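Long-range contacts in GDSL-like Lipase (Parabacteroides distasonis, PDB 3P94), which is probably a serine hydrolase of the GDSL-like lipase/acylhydrolase family, perhaps a lysophospholipase that cleaves ester bonds in lipids: residues Met28-Thr33 and Val79-Asn85; Pro124-Trp130 and Asp179-Pro183. All blocks are in the same frame, centred on the assembly; numbering follows the deposited sequence. Where two conformers were deposited one is given.

Interaction 1. Residues Met28-Thr33 and Val79-Asn85; sequences MGNSIT and VILAGIN
Beyond the ends of two parallel strands, Asn30 turns its amide toward segment 79-85 and crosses Ile84 at about a right angle, ND2 lying 3.6 Å from the CG2 methyl of Ile84. Its CB approaches Asn85 ND2 at 3.3 Å, a packing contact, with the amide planes 69° apart; Asn85 ND2 gives a hydrogen bond to Gln57 O. With CG of Asn30 between the backbone N and the carbonyl carbon (chi1 51°), OD1 folds back to accept from Ile32 N and cap helix 31-34. Asparagine suits this place because ND2 remains to donate to two waters, one shared with Ile84 N, the other with Gly83 N and Asn85 N. A third water joins Asn30 OD1 to Leu81 O. Glycine is called for at Gly29, where a CB would collide with Thr33 OG1. Ile32 CG2 packs crosswise on Leu81 CD2 at 3.7 Å, while the strands join through Met28 N to Val79 O (2.8 Å) and Leu81 N to Met28 O (3.1 Å). These two turns correspond to the serine- and asparagine-bearing sequence blocks of SGNH hydrolases: Ser31, probably hydrogen-bonded to His182, is the probable nucleophile, and Asn85 probably serves the oxyanion hole, as in relatives.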
# COMPACT_ATOMS: atom_id res chain seq x y z
N MSE A 28 -5.10 2.38 0.73
CA MSE A 28 -5.07 1.03 1.30
C MSE A 28 -3.60 0.63 1.47
O MSE A 28 -2.80 0.77 0.53
CB MSE A 28 -5.87 0.07 0.37
CG MSE A 28 -5.82 -1.41 0.74
SE MSE A 28 -6.28 -1.77 2.62
CE MSE A 28 -7.87 -0.86 2.79
N GLY A 29 -3.24 0.20 2.68
CA GLY A 29 -1.87 -0.19 2.92
C GLY A 29 -1.53 -0.76 4.28
O GLY A 29 -2.40 -1.10 5.09
N ASN A 30 -0.24 -0.89 4.49
CA ASN A 30 0.40 -1.46 5.67
C ASN A 30 0.99 -0.35 6.57
O ASN A 30 0.41 0.74 6.66
CB ASN A 30 1.47 -2.45 5.22
CG ASN A 30 2.45 -1.92 4.19
OD1 ASN A 30 2.93 -0.77 4.24
ND2 ASN A 30 2.79 -2.77 3.23
N SER A 31 2.14 -0.64 7.22
CA SER A 31 2.83 0.28 8.13
C SER A 31 3.34 1.54 7.42
O SER A 31 3.44 2.60 8.05
CB SER A 31 3.99 -0.44 8.84
OG SER A 31 4.72 -1.26 7.94
N ILE A 32 3.65 1.45 6.12
CA ILE A 32 4.11 2.62 5.36
C ILE A 32 2.94 3.62 5.21
O ILE A 32 3.14 4.82 5.43
CB ILE A 32 4.75 2.23 4.00
CG1 ILE A 32 6.04 1.41 4.28
CG2 ILE A 32 5.07 3.48 3.17
CD1 ILE A 32 6.62 0.67 3.10
N THR A 33 1.73 3.13 4.92
CA THR A 33 0.55 3.99 4.83
C THR A 33 0.17 4.44 6.26
O THR A 33 -0.13 5.62 6.48
CB THR A 33 -0.60 3.28 4.09
OG1 THR A 33 -0.15 2.88 2.79
CG2 THR A 33 -1.84 4.16 3.94
N VAL A 79 -5.74 3.70 -3.76
CA VAL A 79 -4.29 3.71 -3.90
C VAL A 79 -3.80 2.54 -3.08
O VAL A 79 -4.03 2.51 -1.86
CB VAL A 79 -3.68 5.08 -3.48
CG1 VAL A 79 -2.15 5.01 -3.42
CG2 VAL A 79 -4.12 6.18 -4.42
N ILE A 80 -3.20 1.52 -3.74
CA ILE A 80 -2.76 0.33 -3.02
C ILE A 80 -1.23 0.27 -2.95
O ILE A 80 -0.56 0.24 -3.98
CB ILE A 80 -3.34 -0.98 -3.64
CG1 ILE A 80 -4.89 -0.96 -3.69
CG2 ILE A 80 -2.82 -2.24 -2.90
CD1 ILE A 80 -5.55 -2.05 -4.60
N LEU A 81 -0.70 0.21 -1.73
CA LEU A 81 0.72 0.01 -1.46
C LEU A 81 0.81 -1.14 -0.48
O LEU A 81 0.52 -0.98 0.70
CB LEU A 81 1.41 1.29 -0.95
CG LEU A 81 2.89 1.13 -0.51
CD1 LEU A 81 3.78 0.66 -1.66
CD2 LEU A 81 3.42 2.44 0.04
N ALA A 82 1.12 -2.34 -1.00
CA ALA A 82 1.11 -3.56 -0.21
C ALA A 82 2.05 -4.63 -0.76
O ALA A 82 2.36 -4.63 -1.95
CB ALA A 82 -0.31 -4.12 -0.18
N GLY A 83 2.45 -5.55 0.11
CA GLY A 83 3.30 -6.67 -0.27
C GLY A 83 4.57 -6.84 0.53
O GLY A 83 5.09 -7.96 0.61
N ILE A 84 5.11 -5.74 1.12
CA ILE A 84 6.36 -5.84 1.87
C ILE A 84 6.23 -6.76 3.10
O ILE A 84 7.16 -7.52 3.39
CB ILE A 84 6.99 -4.46 2.25
CG1 ILE A 84 8.48 -4.60 2.63
CG2 ILE A 84 6.24 -3.75 3.38
CD1 ILE A 84 9.40 -5.13 1.55
N ASN A 85 5.08 -6.73 3.81
CA ASN A 85 4.93 -7.58 4.99
C ASN A 85 4.72 -9.05 4.59
O ASN A 85 5.05 -9.94 5.37
CB ASN A 85 3.84 -7.07 5.92
CG ASN A 85 4.22 -5.74 6.53
OD1 ASN A 85 5.34 -5.52 6.99
ND2 ASN A 85 3.30 -4.82 6.51
O HOH W 1 4.26 -2.77 0.89
O HOH W 2 2.34 -5.45 3.16
O HOH W 3 1.43 0.79 2.71

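Interaction 2. Residues Pro124-Trp130 and Asp179-Pro183; sequences PAYDFPW and DGVHP
Trp130, in the conformer described, has CG between the backbone N and the carbonyl carbon (chi1 77°), and His182 has CG anti to its carbonyl carbon (chi1 -57°); these two turns bring the rings together. Trp130 CZ3 reaches the edge of the imidazole, in its plane, 3.7 Å from His182 CE1, with the ring planes inclined at 42°. Val181 points its side chain toward segment 124-130. Its CG1 methyl lies at the edge of the indole, 3.9 Å from Trp130 CH2, and also rests over one face of the His182 ring near the rim. The other methyl, CG2, meets Phe128 CD1 at 3.9 Å and Asp127 O at 3.4 Å, a place that a compact branched residue fits well. The DGVHP sequence is the Asp-x-x-His block of SGNH hydrolases, and Asp179 and His182 are probably the acid and base of the catalytic triad. Asp179 OD2 uses its syn lone pair to accept from His182 ND1 (2.7 Å), almost in the imidazole plane, while His182 NE2 is turned to Ser31 OG. OD1 takes two backbone donors: His182 N on its syn side at 2.7 Å, and Val181 N from above the carboxylate plane, forming an Asx turn. An alanine in place of Asp179 would probably leave His182 ND1 without its acceptor and the imidazole freer to turn, and deprive the turn of its two backbone bonds. Gly180 suits the turn because its phi is positive. Pro129 CG packs 3.5 Å from Asp179 O. No direct hydrogen bond joins segments 124-130 and 179-183; three waters bridge them instead, linking Pro124 O to Val181 O, Tyr126 N to Gly180 O, and Asp127 O to Asp179 O.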
# COMPACT_ATOMS: atom_id res chain seq x y z
N PRO A 124 11.71 0.18 -1.86
CA PRO A 124 12.96 -0.58 -1.72
C PRO A 124 13.18 -0.98 -0.26
O PRO A 124 12.77 -0.27 0.65
CB PRO A 124 14.04 0.42 -2.17
CG PRO A 124 13.33 1.50 -2.87
CD PRO A 124 11.97 1.57 -2.29
N ALA A 125 13.75 -2.17 -0.05
CA ALA A 125 14.10 -2.69 1.27
C ALA A 125 15.25 -3.66 1.11
O ALA A 125 15.14 -4.61 0.35
CB ALA A 125 12.91 -3.37 1.94
N TYR A 126 16.35 -3.39 1.81
CA TYR A 126 17.54 -4.24 1.75
C TYR A 126 17.50 -5.31 2.84
O TYR A 126 18.04 -6.40 2.65
CB TYR A 126 18.81 -3.39 1.88
CG TYR A 126 20.09 -4.18 1.79
CD1 TYR A 126 20.53 -4.70 0.57
CD2 TYR A 126 20.89 -4.38 2.91
CE1 TYR A 126 21.72 -5.41 0.48
CE2 TYR A 126 22.08 -5.09 2.83
CZ TYR A 126 22.50 -5.60 1.61
OH TYR A 126 23.67 -6.31 1.53
N ASP A 127 16.88 -5.00 4.00
CA ASP A 127 16.78 -5.91 5.14
C ASP A 127 15.67 -5.49 6.09
O ASP A 127 15.34 -4.29 6.18
CB ASP A 127 18.14 -5.94 5.89
CG ASP A 127 18.25 -7.03 6.94
OD1 ASP A 127 18.04 -8.21 6.60
OD2 ASP A 127 18.55 -6.69 8.12
N PHE A 128 15.09 -6.46 6.80
CA PHE A 128 14.06 -6.22 7.81
C PHE A 128 14.71 -6.34 9.18
O PHE A 128 15.07 -7.44 9.57
CB PHE A 128 12.90 -7.22 7.67
CG PHE A 128 12.24 -7.29 6.33
CD1 PHE A 128 11.65 -6.16 5.78
CD2 PHE A 128 12.15 -8.49 5.65
CE1 PHE A 128 11.03 -6.23 4.55
CE2 PHE A 128 11.51 -8.56 4.42
CZ PHE A 128 10.94 -7.43 3.89
N PRO A 129 14.94 -5.24 9.92
CA PRO A 129 15.59 -5.37 11.23
C PRO A 129 14.84 -6.32 12.19
O PRO A 129 15.47 -7.02 12.97
CB PRO A 129 15.61 -3.94 11.76
CG PRO A 129 15.54 -3.07 10.53
CD PRO A 129 14.62 -3.83 9.61
N TRP A 130 13.49 -6.34 12.06
CA TRP A 130 12.55 -7.15 12.85
C TRP A 130 12.49 -8.62 12.37
O TRP A 130 12.03 -9.48 13.11
CB TRP A 130 11.13 -6.51 12.87
CG TRP A 130 10.31 -6.69 11.62
CD1 TRP A 130 9.42 -7.70 11.36
CD2 TRP A 130 10.23 -5.80 10.50
NE1 TRP A 130 8.84 -7.51 10.13
CE2 TRP A 130 9.31 -6.35 9.58
CE3 TRP A 130 10.88 -4.59 10.18
CZ2 TRP A 130 9.02 -5.73 8.36
CZ3 TRP A 130 10.58 -3.97 8.97
CH2 TRP A 130 9.66 -4.54 8.08
N ASP A 179 14.77 2.70 9.51
CA ASP A 179 15.00 1.26 9.58
C ASP A 179 15.33 0.64 8.19
O ASP A 179 15.47 -0.58 8.09
CB ASP A 179 13.77 0.54 10.20
CG ASP A 179 12.47 0.65 9.42
OD1 ASP A 179 12.40 1.49 8.49
OD2 ASP A 179 11.52 -0.08 9.75
N GLY A 180 15.39 1.49 7.16
CA GLY A 180 15.64 1.05 5.78
C GLY A 180 14.42 0.45 5.09
O GLY A 180 14.56 -0.12 4.01
N VAL A 181 13.22 0.56 5.70
CA VAL A 181 11.96 0.02 5.16
C VAL A 181 10.84 1.10 5.21
O VAL A 181 10.12 1.31 4.23
CB VAL A 181 11.49 -1.29 5.89
CG1 VAL A 181 10.22 -1.87 5.26
CG2 VAL A 181 12.58 -2.34 5.93
N HIS A 182 10.68 1.74 6.39
CA HIS A 182 9.64 2.74 6.63
C HIS A 182 10.21 4.14 6.49
O HIS A 182 11.26 4.48 7.05
CB HIS A 182 8.98 2.51 7.98
CG HIS A 182 8.42 1.14 8.04
ND1 HIS A 182 9.18 0.08 8.47
CD2 HIS A 182 7.24 0.67 7.57
CE1 HIS A 182 8.44 -1.00 8.27
NE2 HIS A 182 7.26 -0.68 7.75
N PRO A 183 9.55 4.95 5.66
CA PRO A 183 10.10 6.28 5.36
C PRO A 183 10.04 7.27 6.51
O PRO A 183 9.21 7.18 7.41
CB PRO A 183 9.23 6.79 4.19
CG PRO A 183 8.30 5.70 3.85
CD PRO A 183 8.30 4.68 4.91
O HOH W 4 10.60 -0.36 2.24
O HOH W 5 16.77 -0.82 3.05
O HOH W 6 17.10 -2.29 6.64

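Overall arrangement
The two contacts follow one another along the chain, 28-33 with 79-85 closing before 124-130 with 179-183 opens, and their centres lie 14 Å apart. Interaction 1 sits close to the middle of the protein, where strands 23-29 and 75-81 of the five-stranded parallel sheet run into short helices. Interaction 2 is more peripheral, joining the loop after strand 116-120 to the one leading into helix 185-202. They meet where Ser31 OG lies 2.6 Å from His182 NE2, a probable hydrogen bond, and where Ile32 packs on His182 and Ile84 on Phe128. Together they assemble the probable Ser-His-Asp triad beyond the C-terminal ends of the parallel strands of this flavodoxin-like fold, its nucleophile starting helix 31-34 and its partners on a loop.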